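Local coordinates for protein hyaluronoglucosaminidase (Apis mellifera, PDB 1FCQ) that hydrolyses hyaluronan as a venom hyaluronidase of glycosidase family 56, and is a major allergen of the honey bee, at residues Trp15-Phe20 / Asp305-Lys310; Tyr227-Leu232 / Val238-Gly243; Val262-Trp267 / Arg288-Leu293; Asp272-Asp277 / Trp301-Asp306. All coordinates share one frame; numbering follows the deposited sequence.

Interaction 1. Residues Trp15-Phe20 / Asp305-Lys310; sequences WNVPTF and DDINTK
Ile-307 meets Val-17, Pro-18 and Thr-19 with a single atom, the methyl CD1 at the end of its side chain. Ahead of it, Asp-305 and Asp-306 lie in a short 3-10 segment that brings the chain up to this point. At Ile-307 the bond to CB heads for the other loop. CG1 sits between the backbone N and the carbonyl carbon (chi1 40°), and the chain beyond is extended (chi2 173°), which carries CD1 straight into the bend at Pro-18. There it lies 3.8 Å from Val-17 CG1, and equally close to the ring atom CG of Pro-18, the side chains of Val-17 and Pro-18 each crossing that of Ile-307 at about a right angle. CD1 also rests against the peptide that follows the proline, 3.5 Å from Pro-18 O. Pro-18 is the centre of an inverse gamma turn, and the weak bond from Thr-19 N to Val-17 O closes it. The far side of the turn is pinned by Trp-15, whose NE1 donates an almost straight bond (173°) to Thr-19 OG1 in the plane of the indole; Asp-44 also bonds that hydroxyl. Past Asn-308, Thr-309 takes the N-cap position of helix 310-328, and Phe-316 of that helix packs on Val-17, Thr-19 and Ile-307. The contact thus joins the loops following two neighbouring parallel strands, 12-16 and 297-301, at the C-terminal end of a TIM barrel.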
loop_
_atom_site.group_PDB
_atom_site.type_symbol
_atom_site.label_atom_id
_atom_site.label_comp_id
_atom_site.label_asym_id
_atom_site.label_seq_id
_atom_site.Cartn_x
_atom_site.Cartn_y
_atom_site.Cartn_z
ATOM N N TRP A 15 -9.614 -7.404 8.314
ATOM C CA TRP A 15 -8.494 -7.773 9.186
ATOM C C TRP A 15 -7.296 -8.184 8.331
ATOM O O TRP A 15 -7.371 -9.206 7.650
ATOM C CB TRP A 15 -8.910 -8.958 10.055
ATOM C CG TRP A 15 -7.999 -9.296 11.203
ATOM C CD1 TRP A 15 -7.273 -10.437 11.369
ATOM C CD2 TRP A 15 -7.746 -8.495 12.370
ATOM N NE1 TRP A 15 -6.577 -10.406 12.553
ATOM C CE2 TRP A 15 -6.862 -9.217 13.187
ATOM C CE3 TRP A 15 -8.196 -7.249 12.796
ATOM C CZ2 TRP A 15 -6.412 -8.729 14.414
ATOM C CZ3 TRP A 15 -7.756 -6.757 14.016
ATOM C CH2 TRP A 15 -6.874 -7.504 14.798
ATOM N N ASN A 16 -6.211 -7.415 8.397
ATOM C CA ASN A 16 -5.004 -7.771 7.637
ATOM C C ASN A 16 -3.787 -7.796 8.569
ATOM O O ASN A 16 -2.662 -7.426 8.267
ATOM C CB ASN A 16 -4.798 -6.839 6.446
ATOM C CG ASN A 16 -3.764 -7.293 5.437
ATOM O OD1 ASN A 16 -3.047 -6.457 4.851
ATOM N ND2 ASN A 16 -3.650 -8.603 5.167
ATOM N N VAL A 17 -4.074 -8.221 9.806
ATOM C CA VAL A 17 -3.024 -8.361 10.838
ATOM C C VAL A 17 -2.658 -9.835 10.817
ATOM O O VAL A 17 -3.573 -10.672 10.792
ATOM C CB VAL A 17 -3.582 -7.949 12.207
ATOM C CG1 VAL A 17 -2.534 -8.175 13.298
ATOM C CG2 VAL A 17 -4.012 -6.494 12.261
ATOM N N PRO A 18 -1.395 -10.217 10.891
ATOM C CA PRO A 18 -0.979 -11.600 10.764
ATOM C C PRO A 18 -1.082 -12.404 12.048
ATOM O O PRO A 18 -0.122 -13.058 12.448
ATOM C CB PRO A 18 0.456 -11.502 10.267
ATOM C CG PRO A 18 0.945 -10.235 10.867
ATOM C CD PRO A 18 -0.235 -9.291 10.866
ATOM N N THR A 19 -2.287 -12.425 12.590
ATOM C CA THR A 19 -2.564 -13.168 13.813
ATOM C C THR A 19 -2.488 -14.659 13.589
ATOM O O THR A 19 -2.413 -15.414 14.566
ATOM C CB THR A 19 -3.905 -12.736 14.429
ATOM O OG1 THR A 19 -4.908 -12.630 13.414
ATOM C CG2 THR A 19 -3.733 -11.370 15.098
ATOM N N PHE A 20 -2.349 -15.172 12.354
ATOM C CA PHE A 20 -2.130 -16.596 12.154
ATOM C C PHE A 20 -0.902 -17.068 12.928
ATOM O O PHE A 20 -0.859 -18.217 13.374
ATOM C CB PHE A 20 -1.983 -16.924 10.658
ATOM C CG PHE A 20 -0.673 -16.474 10.076
ATOM C CD1 PHE A 20 0.416 -17.330 10.039
ATOM C CD2 PHE A 20 -0.525 -15.195 9.562
ATOM C CE1 PHE A 20 1.627 -16.913 9.521
ATOM C CE2 PHE A 20 0.681 -14.779 9.032
ATOM C CZ PHE A 20 1.761 -15.643 9.006
ATOM N N ASP A 305 6.640 -8.959 12.787
ATOM C CA ASP A 305 7.570 -8.756 13.883
ATOM C C ASP A 305 6.925 -8.357 15.200
ATOM O O ASP A 305 7.568 -8.503 16.246
ATOM C CB ASP A 305 8.574 -7.657 13.504
ATOM C CG ASP A 305 9.324 -7.927 12.220
ATOM O OD1 ASP A 305 9.540 -9.113 11.885
ATOM O OD2 ASP A 305 9.705 -6.944 11.543
ATOM N N ASP A 306 5.706 -7.834 15.193
ATOM C CA ASP A 306 5.046 -7.378 16.402
ATOM C C ASP A 306 4.201 -8.431 17.094
ATOM O O ASP A 306 3.662 -8.126 18.163
ATOM C CB ASP A 306 4.209 -6.120 16.098
ATOM C CG ASP A 306 5.082 -4.957 15.661
ATOM O OD1 ASP A 306 6.323 -5.115 15.773
ATOM O OD2 ASP A 306 4.598 -3.900 15.214
ATOM N N ILE A 307 4.045 -9.617 16.527
ATOM C CA ILE A 307 3.231 -10.675 17.105
ATOM C C ILE A 307 3.775 -12.059 16.747
ATOM O O ILE A 307 3.066 -12.938 16.264
ATOM C CB ILE A 307 1.767 -10.613 16.629
ATOM C CG1 ILE A 307 1.715 -10.265 15.134
ATOM C CG2 ILE A 307 0.942 -9.633 17.442
ATOM C CD1 ILE A 307 0.292 -10.365 14.602
ATOM N N ASN A 308 5.085 -12.215 16.953
ATOM C CA ASN A 308 5.729 -13.472 16.584
ATOM C C ASN A 308 6.193 -14.269 17.794
ATOM O O ASN A 308 7.066 -15.131 17.685
ATOM C CB ASN A 308 6.885 -13.194 15.627
ATOM C CG ASN A 308 7.892 -12.207 16.145
ATOM O OD1 ASN A 308 7.789 -11.662 17.244
ATOM N ND2 ASN A 308 8.921 -11.939 15.340
ATOM N N THR A 309 5.675 -13.914 18.960
ATOM C CA THR A 309 5.941 -14.622 20.197
ATOM C C THR A 309 4.600 -14.688 20.937
ATOM O O THR A 309 3.749 -13.825 20.717
ATOM C CB THR A 309 6.958 -14.030 21.182
ATOM O OG1 THR A 309 6.445 -12.830 21.777
ATOM C CG2 THR A 309 8.302 -13.745 20.545
ATOM N N LYS A 310 4.489 -15.658 21.846
ATOM C CA LYS A 310 3.238 -15.763 22.602
ATOM C C LYS A 310 2.959 -14.482 23.363
ATOM O O LYS A 310 1.837 -13.977 23.390
ATOM C CB LYS A 310 3.251 -16.980 23.522
ATOM C CG LYS A 310 1.916 -17.201 24.219
ATOM C CD LYS A 310 1.816 -18.597 24.820
ATOM C CE LYS A 310 0.426 -18.775 25.423
ATOM N NZ LYS A 310 0.181 -20.178 25.845
#

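Interaction 2. Residues Tyr227-Leu232 / Val238-Gly243; sequences YLRWNL and VGLVGG
Leu-240 packs on Tyr-227 and Leu-232, and its neighbour Val-241 on Leu-228, where helix 234-253 meets the loop that leads into it. The tightest pair is Leu-228 CD2 against Val-241 CG2, 3.5 Å apart, closer than two methyl groups usually sit. The bond to CB of Leu-240 faces the loop, and with CG anti to the backbone N (chi1 179°) the side chain reaches outward from the helix. Its CD1 touches Leu-232 CD1 at 3.8 Å, the two leucines crossing at about a right angle.

Both methyls of Leu-240 face the carbonyl oxygen of Tyr-227, with CD2 at 3.6 Å and CD1 at 3.7 Å. The Arg-229 side chain, bent at chi3 (-56°), brings NH1 to 3.9 Å from Leu-240 CD1, while Leu-232 CD1 lies over one face of the guanidinium near its rim. NH2 of the same arginine has a weak hydrogen bond to Leu-192 O.

Hydrogen bonds hold the loop from outside this contact: Arg-237, on the first turn of the helix, reaches back to the carbonyl oxygens of Arg-229 and Trp-230, and Asp-272 receives the backbone N-H of Trp-230 and Asn-231. Here a beta-to-alpha loop of the TIM barrel, running from strand 221-222, folds back on the helix it introduces.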
loop_
_atom_site.group_PDB
_atom_site.type_symbol
_atom_site.label_atom_id
_atom_site.label_comp_id
_atom_site.label_asym_id
_atom_site.label_seq_id
_atom_site.Cartn_x
_atom_site.Cartn_y
_atom_site.Cartn_z
ATOM N N TYR A 227 -1.077 5.757 7.817
ATOM C CA TYR A 227 -0.406 5.494 9.102
ATOM C C TYR A 227 -0.064 6.801 9.807
ATOM O O TYR A 227 0.451 7.748 9.207
ATOM C CB TYR A 227 0.823 4.624 8.882
ATOM C CG TYR A 227 0.604 3.287 8.217
ATOM C CD1 TYR A 227 -0.666 2.778 7.987
ATOM C CD2 TYR A 227 1.703 2.528 7.805
ATOM C CE1 TYR A 227 -0.834 1.561 7.365
ATOM C CE2 TYR A 227 1.532 1.287 7.209
ATOM C CZ TYR A 227 0.252 0.824 6.971
ATOM O OH TYR A 227 0.057 -0.394 6.361
ATOM N N LEU A 228 -0.413 6.865 11.102
ATOM C CA LEU A 228 -0.167 8.078 11.859
ATOM C C LEU A 228 1.273 8.232 12.324
ATOM O O LEU A 228 2.036 7.278 12.424
ATOM C CB LEU A 228 -1.062 8.144 13.106
ATOM C CG LEU A 228 -2.545 7.844 12.869
ATOM C CD1 LEU A 228 -3.333 8.093 14.146
ATOM C CD2 LEU A 228 -3.062 8.692 11.710
ATOM N N ARG A 229 1.636 9.503 12.526
ATOM C CA ARG A 229 2.950 9.827 13.066
ATOM C C ARG A 229 2.760 10.407 14.467
ATOM O O ARG A 229 1.809 11.144 14.718
ATOM C CB ARG A 229 3.757 10.745 12.162
ATOM C CG ARG A 229 4.226 10.029 10.893
ATOM C CD ARG A 229 5.444 10.734 10.311
ATOM N NE ARG A 229 5.143 12.143 10.067
ATOM C CZ ARG A 229 4.463 12.577 9.011
ATOM N NH1 ARG A 229 4.036 11.706 8.111
ATOM N NH2 ARG A 229 4.239 13.874 8.865
ATOM N N TRP A 230 3.637 9.996 15.378
ATOM C CA TRP A 230 3.595 10.448 16.762
ATOM C C TRP A 230 4.007 11.911 16.875
ATOM O O TRP A 230 3.447 12.662 17.682
ATOM C CB TRP A 230 4.506 9.557 17.610
ATOM C CG TRP A 230 4.259 9.666 19.082
ATOM C CD1 TRP A 230 3.314 9.004 19.814
ATOM C CD2 TRP A 230 4.973 10.498 20.003
ATOM N NE1 TRP A 230 3.398 9.373 21.133
ATOM C CE2 TRP A 230 4.407 10.291 21.276
ATOM C CE3 TRP A 230 6.035 11.396 19.871
ATOM C CZ2 TRP A 230 4.871 10.951 22.412
ATOM C CZ3 TRP A 230 6.493 12.051 20.998
ATOM C CH2 TRP A 230 5.911 11.825 22.253
ATOM N N ASN A 231 4.945 12.349 16.051
ATOM C CA ASN A 231 5.427 13.726 16.040
ATOM C C ASN A 231 4.530 14.640 15.215
ATOM O O ASN A 231 4.907 15.198 14.186
ATOM C CB ASN A 231 6.857 13.792 15.510
ATOM C CG ASN A 231 7.585 15.083 15.824
ATOM O OD1 ASN A 231 8.788 15.184 15.593
ATOM N ND2 ASN A 231 6.901 16.087 16.353
ATOM N N LEU A 232 3.288 14.782 15.635
ATOM C CA LEU A 232 2.265 15.585 14.998
ATOM C C LEU A 232 1.238 15.926 16.082
ATOM O O LEU A 232 1.134 15.169 17.059
ATOM C CB LEU A 232 1.546 14.833 13.882
ATOM C CG LEU A 232 2.188 14.528 12.540
ATOM C CD1 LEU A 232 1.240 13.721 11.655
ATOM C CD2 LEU A 232 2.594 15.799 11.805
ATOM N N VAL A 238 -5.370 13.798 12.307
ATOM C CA VAL A 238 -6.646 13.697 11.607
ATOM C C VAL A 238 -6.489 14.256 10.192
ATOM O O VAL A 238 -7.039 13.706 9.238
ATOM C CB VAL A 238 -7.739 14.466 12.359
ATOM C CG1 VAL A 238 -9.016 14.545 11.541
ATOM C CG2 VAL A 238 -7.987 13.804 13.710
ATOM N N GLY A 239 -5.768 15.365 10.077
ATOM C CA GLY A 239 -5.499 15.994 8.792
ATOM C C GLY A 239 -4.717 15.094 7.845
ATOM O O GLY A 239 -4.971 15.086 6.634
ATOM N N LEU A 240 -3.728 14.383 8.363
ATOM C CA LEU A 240 -2.931 13.439 7.592
ATOM C C LEU A 240 -3.889 12.436 6.954
ATOM O O LEU A 240 -3.816 12.175 5.749
ATOM C CB LEU A 240 -1.935 12.696 8.480
ATOM C CG LEU A 240 -1.016 11.633 7.886
ATOM C CD1 LEU A 240 0.185 11.423 8.804
ATOM C CD2 LEU A 240 -1.689 10.273 7.699
ATOM N N VAL A 241 -4.743 11.828 7.787
ATOM C CA VAL A 241 -5.700 10.849 7.296
ATOM C C VAL A 241 -6.654 11.484 6.295
ATOM O O VAL A 241 -6.892 10.958 5.212
ATOM C CB VAL A 241 -6.488 10.225 8.465
ATOM C CG1 VAL A 241 -7.594 9.295 7.997
ATOM C CG2 VAL A 241 -5.523 9.465 9.371
ATOM N N GLY A 242 -7.247 12.615 6.691
ATOM C CA GLY A 242 -8.226 13.291 5.852
ATOM C C GLY A 242 -7.739 13.638 4.459
ATOM O O GLY A 242 -8.420 13.337 3.467
ATOM N N GLY A 243 -6.581 14.257 4.351
ATOM C CA GLY A 243 -5.979 14.644 3.093
ATOM C C GLY A 243 -5.799 13.444 2.164
ATOM O O GLY A 243 -6.126 13.490 0.965
#

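Interaction 3. Residues Val262-Trp267 / Arg288-Leu293; sequences VLPYYW and RKITDL
Ile-290 spreads its two branches over Pro-264 and Tyr-266. The longer branch ends at CD1, 3.8 Å from Tyr-266 CD1 and 4.1 Å from Tyr-266 CE1, and the methyl meets the ring obliquely, on its CD1-CE1 side. The shorter branch, CG2, lies anti to the backbone N, as CG1 takes the place beside that N (chi1 -65°); it reaches Pro-264 CG at 4.1 Å. Pro-264 and Ile-290 run past each other in opposite senses, whereas the tyrosine and the isoleucine are set at a slant. Strand 261-267 and helix 280-292, separated in the chain by the short strand 269-270, form a beta-alpha unit of the TIM barrel, and residues 264 and 266 turn outward to the helical layer. Leu-263 and Tyr-265 point the other way, into the barrel, where they touch Val-107 and Val-109 of strand 107-111. One shell further out, Tyr-266 CG stands anti to its own amide nitrogen (chi1 -164°), and the ring reaches toward the helix, where its OH is hydrogen-bonded to Thr-286 OG1, one turn from Ile-290. Val-241 of helix 234-253 packs on Ile-290, and Leu-278 touches Tyr-266.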
loop_
_atom_site.group_PDB
_atom_site.type_symbol
_atom_site.label_atom_id
_atom_site.label_comp_id
_atom_site.label_asym_id
_atom_site.label_seq_id
_atom_site.Cartn_x
_atom_site.Cartn_y
_atom_site.Cartn_z
ATOM N N VAL A 262 -12.722 2.714 -2.055
ATOM C CA VAL A 262 -11.618 3.352 -1.348
ATOM C C VAL A 262 -11.531 2.696 0.041
ATOM O O VAL A 262 -12.454 2.770 0.852
ATOM C CB VAL A 262 -11.751 4.870 -1.212
ATOM C CG1 VAL A 262 -10.680 5.491 -0.321
ATOM C CG2 VAL A 262 -11.648 5.504 -2.607
ATOM N N LEU A 263 -10.421 1.993 0.275
ATOM C CA LEU A 263 -10.167 1.289 1.527
ATOM C C LEU A 263 -8.769 1.634 2.049
ATOM O O LEU A 263 -7.766 0.982 1.709
ATOM C CB LEU A 263 -10.247 -0.230 1.332
ATOM C CG LEU A 263 -11.551 -0.869 0.883
ATOM C CD1 LEU A 263 -11.385 -2.368 0.652
ATOM C CD2 LEU A 263 -12.642 -0.659 1.934
ATOM N N PRO A 264 -8.678 2.670 2.863
ATOM C CA PRO A 264 -7.403 3.105 3.394
ATOM C C PRO A 264 -6.754 2.008 4.236
ATOM O O PRO A 264 -7.400 1.289 4.985
ATOM C CB PRO A 264 -7.759 4.290 4.297
ATOM C CG PRO A 264 -9.007 4.832 3.663
ATOM C CD PRO A 264 -9.777 3.594 3.253
ATOM N N TYR A 265 -5.431 1.928 4.126
ATOM C CA TYR A 265 -4.605 1.018 4.916
ATOM C C TYR A 265 -4.338 1.721 6.250
ATOM O O TYR A 265 -3.884 2.879 6.263
ATOM C CB TYR A 265 -3.296 0.692 4.169
ATOM C CG TYR A 265 -3.310 -0.767 3.757
ATOM C CD1 TYR A 265 -4.054 -1.206 2.661
ATOM C CD2 TYR A 265 -2.669 -1.732 4.506
ATOM C CE1 TYR A 265 -4.131 -2.551 2.342
ATOM C CE2 TYR A 265 -2.706 -3.085 4.192
ATOM C CZ TYR A 265 -3.454 -3.485 3.098
ATOM O OH TYR A 265 -3.554 -4.812 2.764
ATOM N N TYR A 266 -4.639 1.038 7.349
ATOM C CA TYR A 266 -4.534 1.635 8.679
ATOM C C TYR A 266 -3.673 0.779 9.599
ATOM O O TYR A 266 -3.833 -0.432 9.649
ATOM C CB TYR A 266 -5.951 1.684 9.256
ATOM C CG TYR A 266 -6.137 2.582 10.453
ATOM C CD1 TYR A 266 -6.524 3.895 10.312
ATOM C CD2 TYR A 266 -5.918 2.084 11.741
ATOM C CE1 TYR A 266 -6.684 4.740 11.410
ATOM C CE2 TYR A 266 -6.104 2.899 12.841
ATOM C CZ TYR A 266 -6.480 4.211 12.673
ATOM O OH TYR A 266 -6.630 5.014 13.790
ATOM N N TRP A 267 -2.748 1.436 10.309
ATOM C CA TRP A 267 -1.873 0.661 11.197
ATOM C C TRP A 267 -2.166 1.076 12.635
ATOM O O TRP A 267 -2.484 2.238 12.860
ATOM C CB TRP A 267 -0.407 0.847 10.877
ATOM C CG TRP A 267 0.579 -0.102 11.491
ATOM C CD1 TRP A 267 0.352 -1.344 12.003
ATOM C CD2 TRP A 267 1.996 0.114 11.575
ATOM N NE1 TRP A 267 1.536 -1.912 12.430
ATOM C CE2 TRP A 267 2.553 -1.043 12.158
ATOM C CE3 TRP A 267 2.848 1.164 11.206
ATOM C CZ2 TRP A 267 3.921 -1.166 12.405
ATOM C CZ3 TRP A 267 4.206 1.029 11.440
ATOM C CH2 TRP A 267 4.730 -0.133 12.037
ATOM N N ARG A 288 -13.024 8.033 12.800
ATOM C CA ARG A 288 -14.182 8.883 12.499
ATOM C C ARG A 288 -13.970 9.667 11.215
ATOM O O ARG A 288 -14.884 9.771 10.384
ATOM C CB ARG A 288 -14.476 9.804 13.693
ATOM C CG ARG A 288 -15.421 9.175 14.696
ATOM C CD ARG A 288 -15.247 9.709 16.112
ATOM N NE ARG A 288 -16.361 9.293 16.952
ATOM C CZ ARG A 288 -16.414 9.107 18.256
ATOM N NH1 ARG A 288 -15.360 9.281 19.046
ATOM N NH2 ARG A 288 -17.563 8.721 18.807
ATOM N N LYS A 289 -12.765 10.173 10.964
ATOM C CA LYS A 289 -12.490 10.911 9.736
ATOM C C LYS A 289 -12.654 10.028 8.505
ATOM O O LYS A 289 -13.237 10.447 7.504
ATOM C CB LYS A 289 -11.111 11.552 9.772
ATOM C CG LYS A 289 -10.703 12.333 8.545
ATOM C CD LYS A 289 -11.667 13.444 8.184
ATOM C CE LYS A 289 -11.382 14.741 8.900
ATOM N NZ LYS A 289 -11.889 14.743 10.295
ATOM N N ILE A 290 -12.149 8.797 8.567
ATOM C CA ILE A 290 -12.277 7.874 7.446
ATOM C C ILE A 290 -13.746 7.633 7.112
ATOM O O ILE A 290 -14.109 7.630 5.928
ATOM C CB ILE A 290 -11.578 6.528 7.754
ATOM C CG1 ILE A 290 -10.072 6.772 7.903
ATOM C CG2 ILE A 290 -11.822 5.527 6.631
ATOM C CD1 ILE A 290 -9.350 5.542 8.429
ATOM N N THR A 291 -14.588 7.380 8.106
ATOM C CA THR A 291 -15.994 7.091 7.882
ATOM C C THR A 291 -16.774 8.332 7.449
ATOM O O THR A 291 -17.596 8.250 6.533
ATOM C CB THR A 291 -16.669 6.509 9.138
ATOM O OG1 THR A 291 -15.930 5.379 9.624
ATOM C CG2 THR A 291 -18.084 6.056 8.797
ATOM N N ASP A 292 -16.520 9.459 8.101
ATOM C CA ASP A 292 -17.211 10.704 7.769
ATOM C C ASP A 292 -16.983 11.151 6.335
ATOM O O ASP A 292 -17.879 11.717 5.692
ATOM C CB ASP A 292 -16.788 11.815 8.728
ATOM C CG ASP A 292 -17.355 11.716 10.128
ATOM O OD1 ASP A 292 -18.156 10.820 10.448
ATOM O OD2 ASP A 292 -16.971 12.572 10.967
ATOM N N LEU A 293 -15.800 10.897 5.763
ATOM C CA LEU A 293 -15.510 11.297 4.400
ATOM C C LEU A 293 -16.145 10.414 3.338
ATOM O O LEU A 293 -16.151 10.813 2.169
ATOM C CB LEU A 293 -13.987 11.312 4.177
ATOM C CG LEU A 293 -13.259 12.476 4.848
ATOM C CD1 LEU A 293 -11.755 12.279 4.806
ATOM C CD2 LEU A 293 -13.632 13.789 4.168
#

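Interaction 4. Residues Asp272-Asp277 / Trp301-Asp306; sequences DRRDTD and WGSSDD
Arg-274, Asp-306 and Ser-303 bury the most surface where two loops at the C-terminal end of the TIM barrel come together, one after strand 269-270 and the other after strand 297-301. Arg-274 lies in a type I beta turn from Arg-273 to Thr-276. Its side chain bends at chi3 (67°), which turns the guanidinium towards the second loop. Ser-303 OG lies in the guanidinium plane at its edge, yet NH2 is 3.9 Å from it, too long for a hydrogen bond. The group stays near two carboxylates without touching either: NH2 is 4.6 Å from Asp-306 OD2 and 4.9 Å from Asp-305 OD2. Such a charge could still stabilise both electrostatically. Arg-274 and Asp-306 both touch Trp-267 of strand 261-267.

Asp-306 OD2 also stands 3.9 Å from Arg-274 O, a carbonyl oxygen buried by the contact and without a partner in the model. The other carboxylate oxygen faces Asp-275, with 4.6 Å between Asp-306 OD1 and Asp-275 OD1. A water between these like charges probably eases their repulsion: it donates to Asp-275 OD1 at 2.8 Å and, weakly, to Asp-306 OD1 at 3.4 Å.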
loop_
_atom_site.group_PDB
_atom_site.type_symbol
_atom_site.label_atom_id
_atom_site.label_comp_id
_atom_site.label_asym_id
_atom_site.label_seq_id
_atom_site.Cartn_x
_atom_site.Cartn_y
_atom_site.Cartn_z
ATOM N N ASP A 272 6.432 6.493 13.008
ATOM C CA ASP A 272 7.699 7.008 13.499
ATOM C C ASP A 272 8.025 6.534 14.908
ATOM O O ASP A 272 9.083 6.838 15.461
ATOM C CB ASP A 272 7.686 8.542 13.463
ATOM C CG ASP A 272 6.572 9.155 14.287
ATOM O OD1 ASP A 272 6.660 10.374 14.581
ATOM O OD2 ASP A 272 5.611 8.444 14.647
ATOM N N ARG A 273 7.115 5.815 15.540
ATOM C CA ARG A 273 7.262 5.241 16.874
ATOM C C ARG A 273 6.630 3.845 16.797
ATOM O O ARG A 273 5.547 3.561 17.320
ATOM C CB ARG A 273 6.554 6.027 17.961
ATOM C CG ARG A 273 7.170 7.332 18.423
ATOM C CD ARG A 273 7.286 7.330 19.938
ATOM N NE ARG A 273 6.045 7.576 20.656
ATOM C CZ ARG A 273 5.740 7.025 21.830
ATOM N NH1 ARG A 273 6.591 6.174 22.388
ATOM N NH2 ARG A 273 4.596 7.292 22.446
ATOM N N ARG A 274 7.257 2.969 16.035
ATOM C CA ARG A 274 6.791 1.664 15.636
ATOM C C ARG A 274 6.435 0.664 16.716
ATOM O O ARG A 274 5.784 -0.344 16.442
ATOM C CB ARG A 274 7.805 1.026 14.672
ATOM C CG ARG A 274 8.006 1.727 13.343
ATOM C CD ARG A 274 8.926 0.924 12.424
ATOM N NE ARG A 274 8.319 -0.328 12.001
ATOM C CZ ARG A 274 8.351 -1.504 12.614
ATOM N NH1 ARG A 274 9.006 -1.660 13.760
ATOM N NH2 ARG A 274 7.728 -2.548 12.090
ATOM N N ASP A 275 6.896 0.867 17.944
ATOM C CA ASP A 275 6.560 -0.040 19.029
ATOM C C ASP A 275 5.410 0.505 19.869
ATOM O O ASP A 275 4.919 -0.161 20.785
ATOM C CB ASP A 275 7.773 -0.282 19.923
ATOM C CG ASP A 275 8.748 -1.306 19.384
ATOM O OD1 ASP A 275 8.432 -2.030 18.417
ATOM O OD2 ASP A 275 9.858 -1.379 19.960
ATOM N N THR A 276 4.958 1.716 19.571
ATOM C CA THR A 276 3.911 2.375 20.325
ATOM C C THR A 276 2.536 2.222 19.681
ATOM O O THR A 276 2.370 2.622 18.532
ATOM C CB THR A 276 4.221 3.883 20.471
ATOM O OG1 THR A 276 5.514 4.012 21.079
ATOM C CG2 THR A 276 3.199 4.602 21.334
ATOM N N ASP A 277 1.598 1.654 20.410
ATOM C CA ASP A 277 0.234 1.445 20.002
ATOM C C ASP A 277 -0.508 2.793 19.929
ATOM O O ASP A 277 -0.302 3.689 20.753
ATOM C CB ASP A 277 -0.593 0.533 20.904
ATOM C CG ASP A 277 -0.098 -0.899 20.942
ATOM O OD1 ASP A 277 0.186 -1.485 19.877
ATOM O OD2 ASP A 277 0.008 -1.434 22.068
ATOM N N TRP A 301 -3.847 -3.221 9.270
ATOM C CA TRP A 301 -2.648 -3.979 8.981
ATOM C C TRP A 301 -1.800 -4.174 10.239
ATOM O O TRP A 301 -1.908 -3.382 11.163
ATOM C CB TRP A 301 -1.847 -3.217 7.907
ATOM C CG TRP A 301 -0.598 -3.918 7.475
ATOM C CD1 TRP A 301 -0.504 -4.990 6.625
ATOM C CD2 TRP A 301 0.739 -3.623 7.894
ATOM N NE1 TRP A 301 0.811 -5.369 6.490
ATOM C CE2 TRP A 301 1.591 -4.540 7.253
ATOM C CE3 TRP A 301 1.297 -2.654 8.729
ATOM C CZ2 TRP A 301 2.967 -4.533 7.446
ATOM C CZ3 TRP A 301 2.678 -2.641 8.912
ATOM C CH2 TRP A 301 3.499 -3.595 8.283
ATOM N N GLY A 302 -0.991 -5.223 10.195
ATOM C CA GLY A 302 0.009 -5.414 11.252
ATOM C C GLY A 302 1.278 -6.014 10.645
ATOM O O GLY A 302 1.233 -6.677 9.616
ATOM N N SER A 303 2.398 -5.809 11.323
ATOM C CA SER A 303 3.681 -6.357 10.938
ATOM C C SER A 303 3.897 -7.692 11.656
ATOM O O SER A 303 3.604 -7.791 12.845
ATOM C CB SER A 303 4.787 -5.386 11.341
ATOM O OG SER A 303 6.078 -5.915 11.144
ATOM N N SER A 304 4.496 -8.646 10.972
ATOM C CA SER A 304 4.801 -9.953 11.547
ATOM C C SER A 304 5.678 -9.876 12.785
ATOM O O SER A 304 5.494 -10.604 13.772
ATOM C CB SER A 304 5.495 -10.778 10.459
ATOM O OG SER A 304 6.083 -11.948 10.988
ATOM N N ASP A 305 6.640 -8.959 12.787
ATOM C CA ASP A 305 7.570 -8.756 13.883
ATOM C C ASP A 305 6.925 -8.357 15.200
ATOM O O ASP A 305 7.568 -8.503 16.246
ATOM C CB ASP A 305 8.574 -7.657 13.504
ATOM C CG ASP A 305 9.324 -7.927 12.220
ATOM O OD1 ASP A 305 9.540 -9.113 11.885
ATOM O OD2 ASP A 305 9.705 -6.944 11.543
ATOM N N ASP A 306 5.706 -7.834 15.193
ATOM C CA ASP A 306 5.046 -7.378 16.402
ATOM C C ASP A 306 4.201 -8.431 17.094
ATOM O O ASP A 306 3.662 -8.126 18.163
ATOM C CB ASP A 306 4.209 -6.120 16.098
ATOM C CG ASP A 306 5.082 -4.957 15.661
ATOM O OD1 ASP A 306 6.323 -5.115 15.773
ATOM O OD2 ASP A 306 4.598 -3.900 15.214
HETATM O O HOH W 1 6.323 -3.819 18.879
#

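Overall arrangement
All four contacts lie on or next to the parallel sheet of strands 12-16, 297-301, 261-267 and 221-222. Interactions 1 and 4 are neighbours, their centres about 10 Å apart; they share Asp-305 and Asp-306, and Pro-18 packs on Gly-302. Interactions 2 and 3, with centres about 12 Å apart, touch where Tyr-227 CE1 lies 3.5 Å from Tyr-265 O. The strands tie these pairs together: Tyr-266 O is 2.8 Å from Trp-301 N, and Asn-16 OD1 is 2.7 Å from Tyr-265 OH, both probable hydrogen bonds. The centres of interactions 2 and 4 are about 16 Å apart. Interactions 1 and 4 lie at the C-terminal strand ends, where TIM-barrel enzymes carry the active site, and so are probably near it here.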